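Local coordinates for amino acid adenylation domain-containing protein (Bacillus stratosphericus LAMA 585, PDB 6ULY) that selects a keto acid and activates it as an acyl adenylate, probably with ATP, for a nonribosomal depsipeptide synthetase module, at residues F73-N78 with L127-L132; G51-V56 with F85-L90; V214-M219 with E240-R245. One frame throughout, in Å; residues are numbered along the deposited sequence.

Contact 1: F73-N78 with L127-L132; sequences FQFSSN and LTDDSL. With SO4 (sulfate ion), chain D.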
loop_
_atom_site.group_PDB
_atom_site.type_symbol
_atom_site.label_atom_id
_atom_site.label_comp_id
_atom_site.label_asym_id
_atom_site.label_seq_id
_atom_site.Cartn_x
_atom_site.Cartn_y
_atom_site.Cartn_z
ATOM N N PHE A 73 -4.925 17.917 -15.303
ATOM C CA PHE A 73 -5.410 19.174 -14.748
ATOM C C PHE A 73 -4.611 19.565 -13.509
ATOM O O PHE A 73 -4.426 18.755 -12.595
ATOM C CB PHE A 73 -6.893 19.067 -14.391
ATOM C CG PHE A 73 -7.822 19.183 -15.572
ATOM C CD1 PHE A 73 -7.379 18.912 -16.858
ATOM C CD2 PHE A 73 -9.138 19.576 -15.392
ATOM C CE1 PHE A 73 -8.232 19.021 -17.934
ATOM C CE2 PHE A 73 -9.996 19.688 -16.466
ATOM C CZ PHE A 73 -9.543 19.415 -17.738
ATOM N N GLN A 74 -4.163 20.824 -13.474
ATOM C CA GLN A 74 -3.442 21.401 -12.332
ATOM C C GLN A 74 -3.934 22.841 -12.200
ATOM O O GLN A 74 -3.324 23.769 -12.738
ATOM C CB GLN A 74 -1.933 21.321 -12.525
ATOM C CG GLN A 74 -1.357 19.934 -12.300
ATOM C CD GLN A 74 -1.356 19.542 -10.838
ATOM O OE1 GLN A 74 -0.369 19.748 -10.133
ATOM N NE2 GLN A 74 -2.467 18.980 -10.371
ATOM N N PHE A 75 -5.038 23.018 -11.480
ATOM C CA PHE A 75 -5.749 24.285 -11.437
ATOM C C PHE A 75 -5.861 24.806 -10.015
ATOM O O PHE A 75 -5.994 24.032 -9.062
ATOM C CB PHE A 75 -7.157 24.153 -12.035
ATOM C CG PHE A 75 -7.163 24.000 -13.523
ATOM C CD1 PHE A 75 -6.950 25.095 -14.344
ATOM C CD2 PHE A 75 -7.371 22.763 -14.102
ATOM C CE1 PHE A 75 -6.947 24.956 -15.716
ATOM C CE2 PHE A 75 -7.369 22.616 -15.475
ATOM C CZ PHE A 75 -7.158 23.713 -16.284
ATOM N N SER A 76 -5.790 26.133 -9.892
ATOM C CA SER A 76 -6.226 26.846 -8.704
ATOM C C SER A 76 -7.525 27.607 -8.925
ATOM O O SER A 76 -8.200 27.942 -7.947
ATOM C CB SER A 76 -5.145 27.834 -8.246
ATOM O OG SER A 76 -4.869 28.789 -9.257
ATOM N N SER A 77 -7.895 27.868 -10.176
ATOM C CA SER A 77 -9.089 28.635 -10.502
ATOM C C SER A 77 -10.225 27.691 -10.873
ATOM O O SER A 77 -10.084 26.875 -11.790
ATOM C CB SER A 77 -8.814 29.601 -11.654
ATOM O OG SER A 77 -10.029 29.974 -12.282
ATOM N N ASN A 78 -11.355 27.823 -10.173
ATOM C CA ASN A 78 -12.551 27.076 -10.545
ATOM C C ASN A 78 -13.001 27.425 -11.958
ATOM O O ASN A 78 -13.370 26.539 -12.736
ATOM C CB ASN A 78 -13.676 27.357 -9.548
ATOM C CG ASN A 78 -13.432 26.715 -8.200
ATOM O OD1 ASN A 78 -12.883 25.614 -8.113
ATOM N ND2 ASN A 78 -13.837 27.400 -7.137
ATOM N N LEU A 127 -2.517 20.997 -18.027
ATOM C CA LEU A 127 -3.341 22.178 -18.215
ATOM C C LEU A 127 -3.538 22.834 -16.859
ATOM O O LEU A 127 -3.878 22.154 -15.884
ATOM C CB LEU A 127 -4.686 21.790 -18.830
ATOM C CG LEU A 127 -5.355 22.746 -19.808
ATOM C CD1 LEU A 127 -4.421 23.105 -20.947
ATOM C CD2 LEU A 127 -6.620 22.095 -20.333
ATOM N N THR A 128 -3.328 24.148 -16.794
ATOM C CA THR A 128 -3.260 24.831 -15.511
ATOM C C THR A 128 -3.686 26.285 -15.684
ATOM O O THR A 128 -4.213 26.678 -16.730
ATOM C CB THR A 128 -1.844 24.724 -14.924
ATOM O OG1 THR A 128 -1.722 25.597 -13.794
ATOM C CG2 THR A 128 -0.802 25.097 -15.968
ATOM N N ASP A 129 -3.457 27.075 -14.639
ATOM C CA ASP A 129 -3.770 28.493 -14.579
ATOM C C ASP A 129 -2.544 29.343 -14.880
ATOM O O ASP A 129 -1.402 28.888 -14.794
ATOM C CB ASP A 129 -4.279 28.870 -13.188
ATOM C CG ASP A 129 -5.600 28.253 -12.878
ATOM O OD1 ASP A 129 -6.425 28.155 -13.807
ATOM O OD2 ASP A 129 -5.815 27.868 -11.711
ATOM N N ASP A 130 -2.797 30.615 -15.193
ATOM C CA ASP A 130 -1.699 31.569 -15.268
ATOM C C ASP A 130 -1.027 31.733 -13.910
ATOM O O ASP A 130 0.194 31.912 -13.837
ATOM C CB ASP A 130 -2.207 32.918 -15.783
ATOM C CG ASP A 130 -2.431 32.929 -17.289
ATOM O OD1 ASP A 130 -1.581 32.389 -18.029
ATOM O OD2 ASP A 130 -3.454 33.487 -17.735
ATOM N N SER A 131 -1.802 31.653 -12.826
ATOM C CA SER A 131 -1.250 31.772 -11.482
ATOM C C SER A 131 -0.405 30.569 -11.073
ATOM O O SER A 131 0.319 30.660 -10.076
ATOM C CB SER A 131 -2.384 31.971 -10.472
ATOM O OG SER A 131 -3.132 30.779 -10.302
ATOM N N LEU A 132 -0.473 29.454 -11.809
ATOM C CA LEU A 132 0.290 28.256 -11.481
ATOM C C LEU A 132 1.288 27.832 -12.547
ATOM O O LEU A 132 2.165 27.015 -12.246
ATOM C CB LEU A 132 -0.648 27.064 -11.234
ATOM C CG LEU A 132 -1.374 26.961 -9.895
ATOM C CD1 LEU A 132 -2.264 25.727 -9.903
ATOM C CD2 LEU A 132 -0.394 26.902 -8.735
HETATM S S SO4 D . -12.051 31.367 -9.751
HETATM O O1 SO4 D . -10.829 31.534 -10.498
HETATM O O2 SO4 D . -11.878 30.405 -8.693
HETATM O O3 SO4 D . -13.082 30.907 -10.637
HETATM O O4 SO4 D . -12.461 32.607 -9.177
#

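Contact 2: G51-V56 with F85-L90; sequences GDAERV and FWACVL. With SO4 (sulfate ion), chain G.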
loop_
_atom_site.group_PDB
_atom_site.type_symbol
_atom_site.label_atom_id
_atom_site.label_comp_id
_atom_site.label_asym_id
_atom_site.label_seq_id
_atom_site.Cartn_x
_atom_site.Cartn_y
_atom_site.Cartn_z
ATOM N N GLY A 51 -19.565 28.155 -24.977
ATOM C CA GLY A 51 -18.684 28.905 -25.857
ATOM C C GLY A 51 -17.268 28.993 -25.321
ATOM O O GLY A 51 -16.299 28.794 -26.061
ATOM N N ASP A 52 -17.127 29.300 -24.030
ATOM C CA ASP A 52 -15.803 29.288 -23.416
ATOM C C ASP A 52 -15.122 27.938 -23.603
ATOM O O ASP A 52 -13.938 27.876 -23.957
ATOM C CB ASP A 52 -15.910 29.637 -21.933
ATOM C CG ASP A 52 -16.253 31.096 -21.710
ATOM O OD1 ASP A 52 -15.911 31.910 -22.591
ATOM O OD2 ASP A 52 -16.859 31.428 -20.667
ATOM N N ALA A 53 -15.856 26.844 -23.382
ATOM C CA ALA A 53 -15.273 25.520 -23.577
ATOM C C ALA A 53 -14.862 25.314 -25.027
ATOM O O ALA A 53 -13.839 24.679 -25.308
ATOM C CB ALA A 53 -16.263 24.440 -23.140
ATOM N N GLU A 54 -15.650 25.848 -25.964
ATOM C CA GLU A 54 -15.295 25.737 -27.374
ATOM C C GLU A 54 -14.060 26.565 -27.702
ATOM O O GLU A 54 -13.248 26.160 -28.542
ATOM C CB GLU A 54 -16.480 26.162 -28.243
ATOM C CG GLU A 54 -17.596 25.122 -28.308
ATOM C CD GLU A 54 -18.897 25.677 -28.856
ATOM O OE1 GLU A 54 -19.849 24.888 -29.036
ATOM O OE2 GLU A 54 -18.970 26.899 -29.105
ATOM N N ARG A 55 -13.892 27.717 -27.050
ATOM C CA ARG A 55 -12.678 28.503 -27.246
ATOM C C ARG A 55 -11.461 27.741 -26.738
ATOM O O ARG A 55 -10.468 27.575 -27.459
ATOM C CB ARG A 55 -12.809 29.859 -26.545
ATOM C CG ARG A 55 -13.935 30.730 -27.086
ATOM C CD ARG A 55 -13.922 32.130 -26.482
ATOM N NE ARG A 55 -15.245 32.754 -26.535
ATOM C CZ ARG A 55 -15.782 33.284 -27.631
ATOM N NH1 ARG A 55 -15.115 33.263 -28.778
ATOM N NH2 ARG A 55 -16.992 33.828 -27.584
ATOM N N VAL A 56 -11.525 27.251 -25.499
ATOM C CA VAL A 56 -10.420 26.453 -24.973
ATOM C C VAL A 56 -10.151 25.256 -25.878
ATOM O O VAL A 56 -8.997 24.850 -26.069
ATOM C CB VAL A 56 -10.712 26.019 -23.525
ATOM C CG1 VAL A 56 -9.627 25.071 -23.026
ATOM C CG2 VAL A 56 -10.812 27.233 -22.624
ATOM N N PHE A 85 -12.474 21.493 -18.212
ATOM C CA PHE A 85 -13.130 20.192 -18.171
ATOM C C PHE A 85 -14.085 20.023 -19.343
ATOM O O PHE A 85 -14.115 18.967 -19.987
ATOM C CB PHE A 85 -13.877 20.033 -16.850
ATOM C CG PHE A 85 -14.714 18.791 -16.773
ATOM C CD1 PHE A 85 -14.161 17.594 -16.349
ATOM C CD2 PHE A 85 -16.057 18.822 -17.113
ATOM C CE1 PHE A 85 -14.932 16.449 -16.272
ATOM C CE2 PHE A 85 -16.833 17.679 -17.037
ATOM C CZ PHE A 85 -16.266 16.490 -16.617
ATOM N N TRP A 86 -14.872 21.055 -19.639
ATOM C CA TRP A 86 -15.865 20.931 -20.695
ATOM C C TRP A 86 -15.242 21.038 -22.077
ATOM O O TRP A 86 -15.717 20.388 -23.015
ATOM C CB TRP A 86 -16.951 21.974 -20.487
ATOM C CG TRP A 86 -17.846 21.605 -19.350
ATOM C CD1 TRP A 86 -17.867 22.159 -18.108
ATOM C CD2 TRP A 86 -18.840 20.576 -19.348
ATOM N NE1 TRP A 86 -18.822 21.548 -17.333
ATOM C CE2 TRP A 86 -19.434 20.571 -18.072
ATOM C CE3 TRP A 86 -19.293 19.663 -20.306
ATOM C CZ2 TRP A 86 -20.454 19.690 -17.729
ATOM C CZ3 TRP A 86 -20.305 18.792 -19.962
ATOM C CH2 TRP A 86 -20.877 18.812 -18.686
ATOM N N ALA A 87 -14.169 21.816 -22.225
ATOM C CA ALA A 87 -13.405 21.757 -23.466
ATOM C C ALA A 87 -12.976 20.324 -23.760
ATOM O O ALA A 87 -13.106 19.840 -24.891
ATOM C CB ALA A 87 -12.192 22.682 -23.379
ATOM N N CYS A 88 -12.476 19.620 -22.739
ATOM C CA CYS A 88 -12.072 18.230 -22.919
ATOM C C CYS A 88 -13.263 17.347 -23.272
ATOM O O CYS A 88 -13.171 16.491 -24.159
ATOM C CB CYS A 88 -11.388 17.725 -21.649
ATOM S SG CYS A 88 -9.772 18.458 -21.321
ATOM N N VAL A 89 -14.384 17.528 -22.576
ATOM C CA VAL A 89 -15.607 16.813 -22.931
ATOM C C VAL A 89 -15.957 17.038 -24.397
ATOM O O VAL A 89 -16.333 16.102 -25.110
ATOM C CB VAL A 89 -16.759 17.245 -22.006
ATOM C CG1 VAL A 89 -18.096 16.748 -22.551
ATOM C CG2 VAL A 89 -16.518 16.734 -20.594
ATOM N N LEU A 90 -15.849 18.282 -24.871
ATOM C CA LEU A 90 -16.194 18.566 -26.263
ATOM C C LEU A 90 -15.221 17.887 -27.218
ATOM O O LEU A 90 -15.628 17.361 -28.260
ATOM C CB LEU A 90 -16.212 20.078 -26.514
ATOM C CG LEU A 90 -17.326 20.875 -25.841
ATOM C CD1 LEU A 90 -17.191 22.352 -26.177
ATOM C CD2 LEU A 90 -18.694 20.351 -26.254
HETATM S S SO4 G . -16.359 33.352 -31.839
HETATM O O1 SO4 G . -16.425 31.932 -31.766
HETATM O O2 SO4 G . -15.053 33.787 -31.436
HETATM O O3 SO4 G . -16.567 33.734 -33.221
HETATM O O4 SO4 G . -17.374 33.922 -30.965
#

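Contact 3: V214-M219 with E240-R245; sequences VSLDWM and EQIRAR. With SO4 (sulfate ion), chain D.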
loop_
_atom_site.group_PDB
_atom_site.type_symbol
_atom_site.label_atom_id
_atom_site.label_comp_id
_atom_site.label_asym_id
_atom_site.label_seq_id
_atom_site.Cartn_x
_atom_site.Cartn_y
_atom_site.Cartn_z
ATOM N N VAL A 214 -30.407 26.115 -6.006
ATOM C CA VAL A 214 -29.259 27.016 -6.008
ATOM C C VAL A 214 -28.134 26.312 -5.256
ATOM O O VAL A 214 -28.261 26.034 -4.057
ATOM C CB VAL A 214 -29.590 28.377 -5.374
ATOM C CG1 VAL A 214 -28.365 29.279 -5.397
ATOM C CG2 VAL A 214 -30.764 29.041 -6.107
ATOM N N SER A 215 -27.045 26.016 -5.958
ATOM C CA SER A 215 -25.987 25.171 -5.424
ATOM C C SER A 215 -24.780 25.999 -5.008
ATOM O O SER A 215 -24.348 26.902 -5.730
ATOM C CB SER A 215 -25.559 24.125 -6.455
ATOM O OG SER A 215 -24.623 23.225 -5.890
ATOM N N LEU A 216 -24.234 25.672 -3.838
ATOM C CA LEU A 216 -23.005 26.276 -3.337
ATOM C C LEU A 216 -22.013 25.170 -3.006
ATOM O O LEU A 216 -22.327 24.267 -2.223
ATOM C CB LEU A 216 -23.276 27.134 -2.098
ATOM C CG LEU A 216 -22.034 27.706 -1.413
ATOM C CD1 LEU A 216 -21.259 28.631 -2.338
ATOM C CD2 LEU A 216 -22.437 28.422 -0.144
ATOM N N ASP A 217 -20.818 25.247 -3.590
ATOM C CA ASP A 217 -19.776 24.254 -3.348
ATOM C C ASP A 217 -18.425 24.952 -3.294
ATOM O O ASP A 217 -18.030 25.623 -4.254
ATOM C CB ASP A 217 -19.768 23.176 -4.437
ATOM C CG ASP A 217 -18.986 21.939 -4.029
ATOM O OD1 ASP A 217 -19.111 20.899 -4.713
ATOM O OD2 ASP A 217 -18.267 21.996 -3.007
ATOM N N TRP A 218 -17.720 24.787 -2.176
ATOM C CA TRP A 218 -16.329 25.198 -2.060
ATOM C C TRP A 218 -15.362 24.022 -2.031
ATOM O O TRP A 218 -14.144 24.238 -2.061
ATOM C CB TRP A 218 -16.126 26.054 -0.798
ATOM C CG TRP A 218 -16.634 25.419 0.461
ATOM C CD1 TRP A 218 -17.818 25.676 1.090
ATOM C CD2 TRP A 218 -15.968 24.423 1.250
ATOM N NE1 TRP A 218 -17.931 24.902 2.220
ATOM C CE2 TRP A 218 -16.806 24.128 2.342
ATOM C CE3 TRP A 218 -14.746 23.756 1.138
ATOM C CZ2 TRP A 218 -16.467 23.187 3.307
ATOM C CZ3 TRP A 218 -14.408 22.827 2.098
ATOM C CH2 TRP A 218 -15.263 22.550 3.171
ATOM N N MET A 219 -15.863 22.792 -1.980
ATOM C CA MET A 219 -14.986 21.636 -1.987
ATOM C C MET A 219 -14.275 21.519 -3.336
ATOM O O MET A 219 -14.802 21.950 -4.365
ATOM C CB MET A 219 -15.783 20.368 -1.696
ATOM C CG MET A 219 -16.075 20.165 -0.219
ATOM S SD MET A 219 -14.583 19.778 0.718
ATOM C CE MET A 219 -14.221 18.122 0.119
ATOM N N GLU A 240 -28.772 26.607 -10.940
ATOM C CA GLU A 240 -27.749 27.602 -10.654
ATOM C C GLU A 240 -26.764 27.043 -9.637
ATOM O O GLU A 240 -27.171 26.491 -8.610
ATOM C CB GLU A 240 -28.394 28.879 -10.113
ATOM C CG GLU A 240 -27.667 30.150 -10.498
ATOM C CD GLU A 240 -27.908 30.529 -11.942
ATOM O OE1 GLU A 240 -29.082 30.516 -12.365
ATOM O OE2 GLU A 240 -26.925 30.830 -12.651
ATOM N N GLN A 241 -25.469 27.185 -9.913
ATOM C CA GLN A 241 -24.440 26.678 -9.013
ATOM C C GLN A 241 -23.380 27.746 -8.784
ATOM O O GLN A 241 -22.911 28.381 -9.734
ATOM C CB GLN A 241 -23.808 25.381 -9.553
ATOM C CG GLN A 241 -23.101 25.508 -10.898
ATOM C CD GLN A 241 -22.471 24.194 -11.356
ATOM O OE1 GLN A 241 -21.482 23.733 -10.781
ATOM N NE2 GLN A 241 -23.041 23.590 -12.394
ATOM N N ILE A 242 -23.008 27.936 -7.520
ATOM C CA ILE A 242 -22.003 28.912 -7.117
ATOM C C ILE A 242 -20.769 28.157 -6.645
ATOM O O ILE A 242 -20.861 27.275 -5.784
ATOM C CB ILE A 242 -22.535 29.848 -6.019
ATOM C CG1 ILE A 242 -23.635 30.754 -6.580
ATOM C CG2 ILE A 242 -21.414 30.690 -5.428
ATOM C CD1 ILE A 242 -25.033 30.328 -6.197
ATOM N N ARG A 243 -19.617 28.515 -7.200
ATOM C CA ARG A 243 -18.344 27.894 -6.871
ATOM C C ARG A 243 -17.501 28.864 -6.056
ATOM O O ARG A 243 -17.353 30.033 -6.430
ATOM C CB ARG A 243 -17.599 27.482 -8.143
ATOM C CG ARG A 243 -18.118 26.197 -8.795
ATOM C CD ARG A 243 -17.887 24.963 -7.922
ATOM N NE ARG A 243 -16.569 24.961 -7.291
ATOM C CZ ARG A 243 -16.094 23.975 -6.535
ATOM N NH1 ARG A 243 -16.819 22.885 -6.310
ATOM N NH2 ARG A 243 -14.884 24.084 -6.003
ATOM N N ALA A 244 -16.968 28.379 -4.938
ATOM C CA ALA A 244 -16.013 29.116 -4.127
ATOM C C ALA A 244 -14.703 28.344 -4.058
ATOM O O ALA A 244 -14.659 27.130 -4.280
ATOM C CB ALA A 244 -16.554 29.365 -2.713
ATOM N N ARG A 245 -13.628 29.064 -3.756
ATOM C CA ARG A 245 -12.325 28.437 -3.610
ATOM C C ARG A 245 -12.223 27.751 -2.256
ATOM O O ARG A 245 -12.637 28.300 -1.230
ATOM C CB ARG A 245 -11.204 29.462 -3.767
ATOM C CG ARG A 245 -11.112 30.053 -5.164
ATOM C CD ARG A 245 -9.665 30.298 -5.571
ATOM N NE ARG A 245 -9.562 30.936 -6.882
ATOM C CZ ARG A 245 -8.415 31.202 -7.502
ATOM N NH1 ARG A 245 -7.259 30.883 -6.937
ATOM N NH2 ARG A 245 -8.424 31.788 -8.694
HETATM S S SO4 D . -12.051 31.367 -9.751
HETATM O O1 SO4 D . -10.829 31.534 -10.498
HETATM O O2 SO4 D . -11.878 30.405 -8.693
HETATM O O3 SO4 D . -13.082 30.907 -10.637
HETATM O O4 SO4 D . -12.461 32.607 -9.177
HETATM O O HOH W 1 -22.400 24.677 -6.563
HETATM O O HOH W 2 -18.665 21.467 -7.491
#

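Contact 1: F73-N78 with L127-L132
F75 lays one ring face over the backbone of L127 and T128. T128 CA stands 4.1 Å from the ring centroid in a CH-pi contact, and L127 O lies over the same face; both are offset toward the rim. The segments start on strands 70-74 and 125-128, parallel neighbours in a mixed sheet of the AMP-binding enzyme region. F73 pairs with L127, and Q74 N gives a hydrogen bond to L127 O at 2.8 Å. F75 CZ packs on L127 CB at 4.0 Å.

Past the strands, D129 holds the turn into helix 78-91. Its OD2 accepts three bonds. S76 N meets D129 OD2 nearly along its C-O axis at 2.5 Å. S77 N reaches D129 OD2 at 2.6 Å from the syn side and S76 OG at 2.8 Å from the anti side, both tilted out of the carboxylate plane. With chi1 at 60°, S76 OG sits between its own N and carbonyl carbon. S77 is the N-cap residue: its OG bonds A80 N and, with N78 N, a sulfate. D129 OD1 is buried without a polar partner in the model and sits at the F75 ring edge, 3.2 Å from CD1.

Contact 2: G51-V56 with F85-L90
A53 and A87 face each other where helix 46-62 meets helix 78-91, with A53 CA and A87 CA 4.2 Å apart. The local axes come within 7.7 Å and cross at -72°. This is close for two helices, and the two alanines at the crossing allow it. A87 CB rests on the backbone of the other helix, 3.2 Å from A53 O. A53 CB in turn touches W86 CB at 3.7 Å. V56 CG1 closes one end of the patch, 3.5 Å from A87 CB.

L90 reaches the other end. L90 CD1 touches both A53 CB (3.8 Å) and E54 CG (3.5 Å).

E54 can be followed outward from there. Its CB points away from helix 78-91. CG is anti to the carbonyl carbon (chi1 -75°), and this is the atom that meets L90 CD1. Beyond CG the chain runs extended, with CD placed by a chi2 of 165°. The carboxylate at the tip turns to a loop instead of the other helix: OE2 forms a salt bridge with R161. The aliphatic part of the glutamate therefore serves the contact, and its charge is met elsewhere.

W86 divides its roles in a similar way. CB packs on A53, while the indole leads off toward helix 224-237 and NE1 bonds H231. R55 points away from helix 78-91. Its NH1 bonds L159 O and a sulfate that probably came from the crystallisation liquor.

The two helices share no hydrogen bond here. Apart from A87 CB against the A53 carbonyl oxygen, methyl and methylene groups do the touching, so the crossing depends on close fit of small apolar surfaces, and the charged ends bind to parts outside it.

Contact 3: V214-M219 with E240-R245
R243 grips M219 O end-on with two nitrogens. NH2 donates at 2.7 Å to M219 O, from above the carbonyl plane. NH1 donates at 3.0 Å to M219 O, nearly in line with the carbonyl. M219 O itself lies in the guanidinium plane. D217 O sits over the centre of one face of the group, 3.3 Å above its plane. Bends at chi2 (-66°) and chi3 (-42°) bring CD and NE of R243 back over that carbonyl. The D217 and R243 side chains run side by side, with a long salt bridge of 3.4 Å from D217 OD1 to R243 NH1. A water joins the same two atoms. The bound keto acyl adenylate lies about 8 Å from the M219 side chain.

D217 is held from further out. Its OD1 accepts from W269 NE1. Its OD2 accepts from M219 N at 2.7 Å, an Asx turn that shapes the exit of the strand.

Behind this group the two parallel strands pair in register, V214 with E240 through D217 with R243. A244 N closes the run on D217 O at 3.0 Å. On the face of V214 and L216, I242 CD1 meets V214 CG1 and I242 CG2 meets L216 CD1. Helix 224-237 covers the side of S215, D217 and Q241. Strand 214-217, that helix and strand 240-243 make a beta-alpha-beta crossover in the large mixed sheet.

In the fold
All three contacts are mainly buried, but contact 1 reaches the surface at S131. Contacts 1 and 2 share neighbouring elements: strand 70-74 runs into helix 78-91, and F73 CE2 packs on F85 N. Contact 3 belongs to a different sheet. It meets contact 1 where N78 approaches R243 and A244 in weak hydrogen bonds, and where S77 and R245 hold one sulfate. It does not touch contact 2. The chemistry follows the place. Parallel strands in contacts 1 and 3 use backbone bonds, and charged groups secure the chain past the strand ends. Contact 2 joins two helices mainly by apolar packing, with no hydrogen bond between the segments.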